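Local coordinates for antibiotic biosynthesis monooxygenase family protein (Shewanella oneidensis, PDB 2BBE) that is of unknown function but belongs to the antibiotic biosynthesis monooxygenase family, and so may be an oxidoreductase, at residues N10-V15 against F68-A73; S19-E24 against V95-V100. All blocks are in the same frame, centred on the assembly; numbering follows the deposited sequence.

Contact 1 of 2, residues N10-V15 against F68-A73; sequences NQQQIV and FVDIAA
A water bridges the two chain segments just past the end of their strand pairing, where strand 61-68 gives way to helix 71-78. It donates to Gln12 O at 2.6 Å and accepts from Ile71 N. Gln12 O also receives a CA-H...O contact from Asp70 CA at 3.3 Å. The bridge is the antiparallel hydrogen-bonded pair of Ile14 and Phe68. Ile14 N gives an almost straight bond to Phe68 O (3.0 Å, 174°), and Phe68 N returns one to Ile14 O at 2.8 Å. The Gln12 side chain leaves with CG anti to the backbone N (chi1 178°) and stays extended. Its NE2 thereby donates to Val69 O at 3.0 Å, from above that carbonyl plane. Ile14 CG1 packs against the helix start, 3.5 Å from Ile71 N and 4.1 Å from Ile71 CB. Asn10 OD1 accepts from Gln12 N, in the carbonyl plane, an Asx turn, and from Gln13 N above that plane. Gln13 NE2 instead donates to Ala45 O and Cys47 O, both of a neighbouring subunit. Asp70 is the N-cap of helix 71-78: its OD1 accepts from Ala73 N at 2.9 Å. The whole is a strand-to-helix junction at the end of the two inner strands of a ferredoxin-like antiparallel sheet, the fold of the dimeric alpha/beta-barrel family.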
loop_
_atom_site.group_PDB
_atom_site.type_symbol
_atom_site.label_atom_id
_atom_site.label_comp_id
_atom_site.label_asym_id
_atom_site.label_seq_id
_atom_site.Cartn_x
_atom_site.Cartn_y
_atom_site.Cartn_z
ATOM N N ASN A 10 13.191 8.890 4.017
ATOM C CA ASN A 10 13.678 7.514 3.957
ATOM C C ASN A 10 14.746 7.456 2.865
ATOM O O ASN A 10 14.445 7.621 1.676
ATOM C CB ASN A 10 12.515 6.550 3.670
ATOM C CG ASN A 10 12.935 5.088 3.630
ATOM O OD1 ASN A 10 13.989 4.731 3.121
ATOM N ND2 ASN A 10 12.064 4.225 4.122
ATOM N N GLN A 11 15.997 7.252 3.277
ATOM C CA GLN A 11 17.124 7.315 2.331
ATOM C C GLN A 11 17.374 5.986 1.621
ATOM O O GLN A 11 18.246 5.902 0.757
ATOM C CB GLN A 11 18.400 7.791 3.041
ATOM C CG GLN A 11 18.312 9.235 3.574
ATOM C CD GLN A 11 18.352 10.286 2.463
ATOM O OE1 GLN A 11 17.997 11.454 2.678
ATOM N NE2 GLN A 11 18.796 9.884 1.279
ATOM N N GLN A 12 16.622 4.947 1.988
ATOM C CA GLN A 12 16.843 3.618 1.411
ATOM C C GLN A 12 15.868 3.281 0.278
ATOM O O GLN A 12 16.290 2.944 -0.832
ATOM C CB GLN A 12 16.800 2.510 2.490
ATOM C CG GLN A 12 16.979 1.105 1.897
ATOM C CD GLN A 12 16.711 -0.026 2.881
ATOM O OE1 GLN A 12 17.107 0.059 4.049
ATOM N NE2 GLN A 12 16.042 -1.110 2.405
ATOM N N GLN A 13 14.572 3.324 0.575
ATOM C CA GLN A 13 13.559 2.898 -0.402
ATOM C C GLN A 13 13.491 3.869 -1.571
ATOM O O GLN A 13 13.791 5.064 -1.421
ATOM C CB GLN A 13 12.196 2.716 0.274
ATOM C CG GLN A 13 12.207 1.564 1.299
ATOM C CD GLN A 13 10.886 1.424 2.011
ATOM O OE1 GLN A 13 9.835 1.670 1.420
ATOM N NE2 GLN A 13 10.924 1.032 3.283
ATOM N N ILE A 14 13.125 3.351 -2.738
ATOM C CA ILE A 14 13.166 4.146 -3.957
ATOM C C ILE A 14 11.775 4.191 -4.551
ATOM O O ILE A 14 11.138 3.143 -4.777
ATOM C CB ILE A 14 14.166 3.561 -5.007
ATOM C CG1 ILE A 14 15.622 3.672 -4.490
ATOM C CG2 ILE A 14 13.991 4.254 -6.373
ATOM C CD1 ILE A 14 16.132 5.117 -4.331
ATOM N N VAL A 15 11.305 5.408 -4.775
ATOM C CA VAL A 15 10.018 5.634 -5.433
ATOM C C VAL A 15 10.296 6.068 -6.875
ATOM O O VAL A 15 11.245 6.810 -7.123
ATOM C CB VAL A 15 9.167 6.685 -4.654
ATOM C CG1 VAL A 15 7.965 7.219 -5.516
ATOM C CG2 VAL A 15 8.643 6.057 -3.331
ATOM N N PHE A 68 10.474 0.407 -4.702
ATOM C CA PHE A 68 11.427 -0.700 -4.574
ATOM C C PHE A 68 12.164 -0.588 -3.250
ATOM O O PHE A 68 12.298 0.510 -2.691
ATOM C CB PHE A 68 12.439 -0.702 -5.743
ATOM C CG PHE A 68 11.792 -0.931 -7.072
ATOM C CD1 PHE A 68 11.273 0.147 -7.799
ATOM C CD2 PHE A 68 11.653 -2.234 -7.576
ATOM C CE1 PHE A 68 10.626 -0.064 -9.032
ATOM C CE2 PHE A 68 11.008 -2.462 -8.793
ATOM C CZ PHE A 68 10.495 -1.382 -9.519
ATOM N N VAL A 69 12.622 -1.728 -2.734
ATOM C CA VAL A 69 13.229 -1.761 -1.400
ATOM C C VAL A 69 14.495 -0.883 -1.310
ATOM O O VAL A 69 14.846 -0.389 -0.236
ATOM C CB VAL A 69 13.521 -3.218 -0.938
ATOM C CG1 VAL A 69 12.209 -4.012 -0.804
ATOM C CG2 VAL A 69 14.466 -3.906 -1.888
ATOM N N ASP A 70 15.177 -0.696 -2.443
ATOM C CA ASP A 70 16.408 0.113 -2.480
ATOM C C ASP A 70 16.852 0.334 -3.908
ATOM O O ASP A 70 16.224 -0.167 -4.825
ATOM C CB ASP A 70 17.546 -0.487 -1.627
ATOM C CG ASP A 70 17.926 -1.923 -2.021
ATOM O OD1 ASP A 70 17.807 -2.334 -3.188
ATOM O OD2 ASP A 70 18.378 -2.652 -1.113
ATOM N N ILE A 71 17.921 1.110 -4.092
ATOM C CA ILE A 71 18.375 1.446 -5.431
ATOM C C ILE A 71 18.905 0.199 -6.172
ATOM O O ILE A 71 18.693 0.065 -7.357
ATOM C CB ILE A 71 19.430 2.622 -5.414
ATOM C CG1 ILE A 71 19.663 3.171 -6.837
ATOM C CG2 ILE A 71 20.756 2.195 -4.718
ATOM C CD1 ILE A 71 18.406 3.759 -7.452
ATOM N N ALA A 72 19.548 -0.733 -5.471
ATOM C CA ALA A 72 19.956 -1.980 -6.150
ATOM C C ALA A 72 18.756 -2.703 -6.770
ATOM O O ALA A 72 18.837 -3.179 -7.897
ATOM C CB ALA A 72 20.737 -2.914 -5.234
ATOM N N ALA A 73 17.635 -2.760 -6.050
ATOM C CA ALA A 73 16.441 -3.434 -6.566
ATOM C C ALA A 73 15.829 -2.657 -7.754
ATOM O O ALA A 73 15.378 -3.266 -8.720
ATOM C CB ALA A 73 15.409 -3.613 -5.455
HETATM O O HOH W 1 18.638 2.870 -1.916
#

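Contact 2 of 2, residues S19-E24 against V95-V100; sequences SFLSKE and VESFHV
A classic beta bulge interrupts the antiparallel pairing of strands 8-22 and 95-107 in the ferredoxin-like sheet: Glu96 and Ser97 both face Leu21. Leu21 N donates to Ser97 O, while Leu21 O takes Glu96 N at 2.7 Å, nearly along the C=O axis. Beyond the bulge, Ser19 and His99 form a regular hydrogen-bonded pair with two bonds of 2.9 Å, Ser19 N to His99 O and His99 N to Ser19 O. Leu21 points to the face that carries Ser19, Ser97 and His99. Its CB lies 3.5 Å from Ser97 O. CG stands anti to the backbone N (chi1 -175°). From there CD2 reaches over to Ser97 OG at 3.6 Å and to Glu96 OE2 at 3.8 Å, so this tip touches polar oxygens. The Leu21 and Glu96 side chains run alongside each other. Phe20 and Phe98 occupy the other face, side by side and pointing the same way. Helices 27-35 and 81-94 cover this face; Leu30, Leu34 and Met91 touch Phe20, and Tyr86 meets its ring edge-to-face. Val95 CG2 packs on Phe20 CB. The closest approach of the two side chains of Phe20 and Phe98 is Phe20 CD1 to Phe98 CB, at 3.5 Å.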
loop_
_atom_site.group_PDB
_atom_site.type_symbol
_atom_site.label_atom_id
_atom_site.label_comp_id
_atom_site.label_asym_id
_atom_site.label_seq_id
_atom_site.Cartn_x
_atom_site.Cartn_y
_atom_site.Cartn_z
ATOM N N SER A 19 5.934 8.475 -16.552
ATOM C CA SER A 19 4.748 8.814 -17.329
ATOM C C SER A 19 5.094 8.762 -18.793
ATOM O O SER A 19 6.203 9.160 -19.196
ATOM C CB SER A 19 4.199 10.208 -16.977
ATOM O OG SER A 19 5.163 11.233 -17.218
ATOM N N PHE A 20 4.138 8.284 -19.580
ATOM C CA PHE A 20 4.313 8.101 -21.016
ATOM C C PHE A 20 3.140 8.694 -21.747
ATOM O O PHE A 20 1.986 8.356 -21.449
ATOM C CB PHE A 20 4.437 6.609 -21.348
ATOM C CG PHE A 20 5.557 5.936 -20.608
ATOM C CD1 PHE A 20 6.860 5.968 -21.118
ATOM C CD2 PHE A 20 5.325 5.352 -19.356
ATOM C CE1 PHE A 20 7.916 5.385 -20.414
ATOM C CE2 PHE A 20 6.363 4.772 -18.650
ATOM C CZ PHE A 20 7.662 4.779 -19.174
ATOM N N LEU A 21 3.429 9.591 -22.695
ATOM C CA LEU A 21 2.372 10.195 -23.515
ATOM C C LEU A 21 2.294 9.472 -24.848
ATOM O O LEU A 21 3.220 9.579 -25.662
ATOM C CB LEU A 21 2.668 11.677 -23.769
ATOM C CG LEU A 21 1.574 12.463 -24.514
ATOM C CD1 LEU A 21 0.317 12.654 -23.623
ATOM C CD2 LEU A 21 2.122 13.805 -24.959
ATOM N N SER A 22 1.200 8.755 -25.095
ATOM C CA SER A 22 1.110 7.982 -26.332
ATOM C C SER A 22 0.992 8.914 -27.553
ATOM O O SER A 22 0.553 10.072 -27.448
ATOM C CB SER A 22 -0.054 6.982 -26.309
ATOM O OG SER A 22 -1.259 7.642 -26.631
ATOM N N LYS A 23 1.422 8.405 -28.702
ATOM C CA LYS A 23 1.075 9.022 -29.987
ATOM C C LYS A 23 -0.440 8.889 -30.227
ATOM O O LYS A 23 -1.103 8.052 -29.592
ATOM C CB LYS A 23 1.849 8.333 -31.120
ATOM C CG LYS A 23 3.377 8.462 -30.986
ATOM C CD LYS A 23 4.123 7.636 -32.040
ATOM C CE LYS A 23 5.640 7.985 -32.023
ATOM N NZ LYS A 23 6.338 7.794 -33.356
ATOM N N GLU A 24 -0.975 9.731 -31.120
ATOM C CA GLU A 24 -2.370 9.646 -31.550
ATOM C C GLU A 24 -2.665 8.218 -32.010
ATOM O O GLU A 24 -1.895 7.644 -32.786
ATOM C CB GLU A 24 -2.620 10.650 -32.689
ATOM C CG GLU A 24 -4.057 10.709 -33.222
ATOM C CD GLU A 24 -4.234 11.737 -34.341
ATOM O OE1 GLU A 24 -3.389 11.782 -35.267
ATOM O OE2 GLU A 24 -5.229 12.500 -34.298
ATOM N N VAL A 95 5.073 5.957 -28.237
ATOM C CA VAL A 95 5.155 7.098 -27.317
ATOM C C VAL A 95 5.672 8.367 -27.997
ATOM O O VAL A 95 6.688 8.307 -28.713
ATOM C CB VAL A 95 6.018 6.721 -26.067
ATOM C CG1 VAL A 95 6.272 7.928 -25.176
ATOM C CG2 VAL A 95 5.326 5.625 -25.259
ATOM N N GLU A 96 4.984 9.482 -27.763
ATOM C CA GLU A 96 5.410 10.801 -28.245
ATOM C C GLU A 96 6.518 11.382 -27.358
ATOM O O GLU A 96 7.538 11.910 -27.857
ATOM C CB GLU A 96 4.212 11.758 -28.256
ATOM C CG GLU A 96 4.558 13.184 -28.660
ATOM C CD GLU A 96 3.335 14.061 -28.796
ATOM O OE1 GLU A 96 2.348 13.623 -29.426
ATOM O OE2 GLU A 96 3.353 15.200 -28.266
ATOM N N SER A 97 6.316 11.294 -26.044
ATOM C CA SER A 97 7.249 11.837 -25.065
ATOM C C SER A 97 6.991 11.140 -23.734
ATOM O O SER A 97 5.922 10.533 -23.537
ATOM C CB SER A 97 7.098 13.360 -24.916
ATOM O OG SER A 97 5.748 13.707 -24.635
ATOM N N PHE A 98 7.963 11.239 -22.822
ATOM C CA PHE A 98 7.850 10.553 -21.548
ATOM C C PHE A 98 8.677 11.283 -20.505
ATOM O O PHE A 98 9.430 12.192 -20.829
ATOM C CB PHE A 98 8.277 9.073 -21.684
ATOM C CG PHE A 98 9.766 8.870 -21.918
ATOM C CD1 PHE A 98 10.340 9.117 -23.170
ATOM C CD2 PHE A 98 10.584 8.425 -20.881
ATOM C CE1 PHE A 98 11.727 8.927 -23.387
ATOM C CE2 PHE A 98 11.970 8.235 -21.079
ATOM C CZ PHE A 98 12.540 8.477 -22.347
ATOM N N HIS A 99 8.512 10.899 -19.248
ATOM C CA HIS A 99 9.326 11.450 -18.178
ATOM C C HIS A 99 9.485 10.401 -17.094
ATOM O O HIS A 99 8.522 9.736 -16.718
ATOM C CB HIS A 99 8.683 12.715 -17.590
ATOM C CG HIS A 99 9.549 13.413 -16.585
ATOM N ND1 HIS A 99 10.513 14.332 -16.949
ATOM C CD2 HIS A 99 9.608 13.323 -15.237
ATOM C CE1 HIS A 99 11.128 14.782 -15.869
ATOM N NE2 HIS A 99 10.598 14.187 -14.814
ATOM N N VAL A 100 10.705 10.240 -16.600
ATOM C CA VAL A 100 10.940 9.295 -15.514
ATOM C C VAL A 100 11.578 10.092 -14.379
ATOM O O VAL A 100 12.509 10.875 -14.617
ATOM C CB VAL A 100 11.901 8.154 -15.934
ATOM C CG1 VAL A 100 12.247 7.256 -14.710
ATOM C CG2 VAL A 100 11.318 7.327 -17.093
#

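Contacts 1 and 2 share strand 8-22 and lie toward its two ends. Their centres are 25 Å apart, on opposite sides of the chain's centre, and apart from adjoining along strand 8-22 they do not touch. Contact 1 joins the strand to the end of neighbour 61-68, contact 2 to the start of neighbour 95-107. Strand 8-22 thus runs between these two in the sheet. The segments alternate along the chain, so the two connections cross in sequence. Their surroundings differ: residues of two other subunits pack on contact 1, whereas helices of the same chain cover one face of contact 2. The side chain of Ile71 in contact 1 lies about 5 Å from a sulfate ion, probably from the crystallisation liquor.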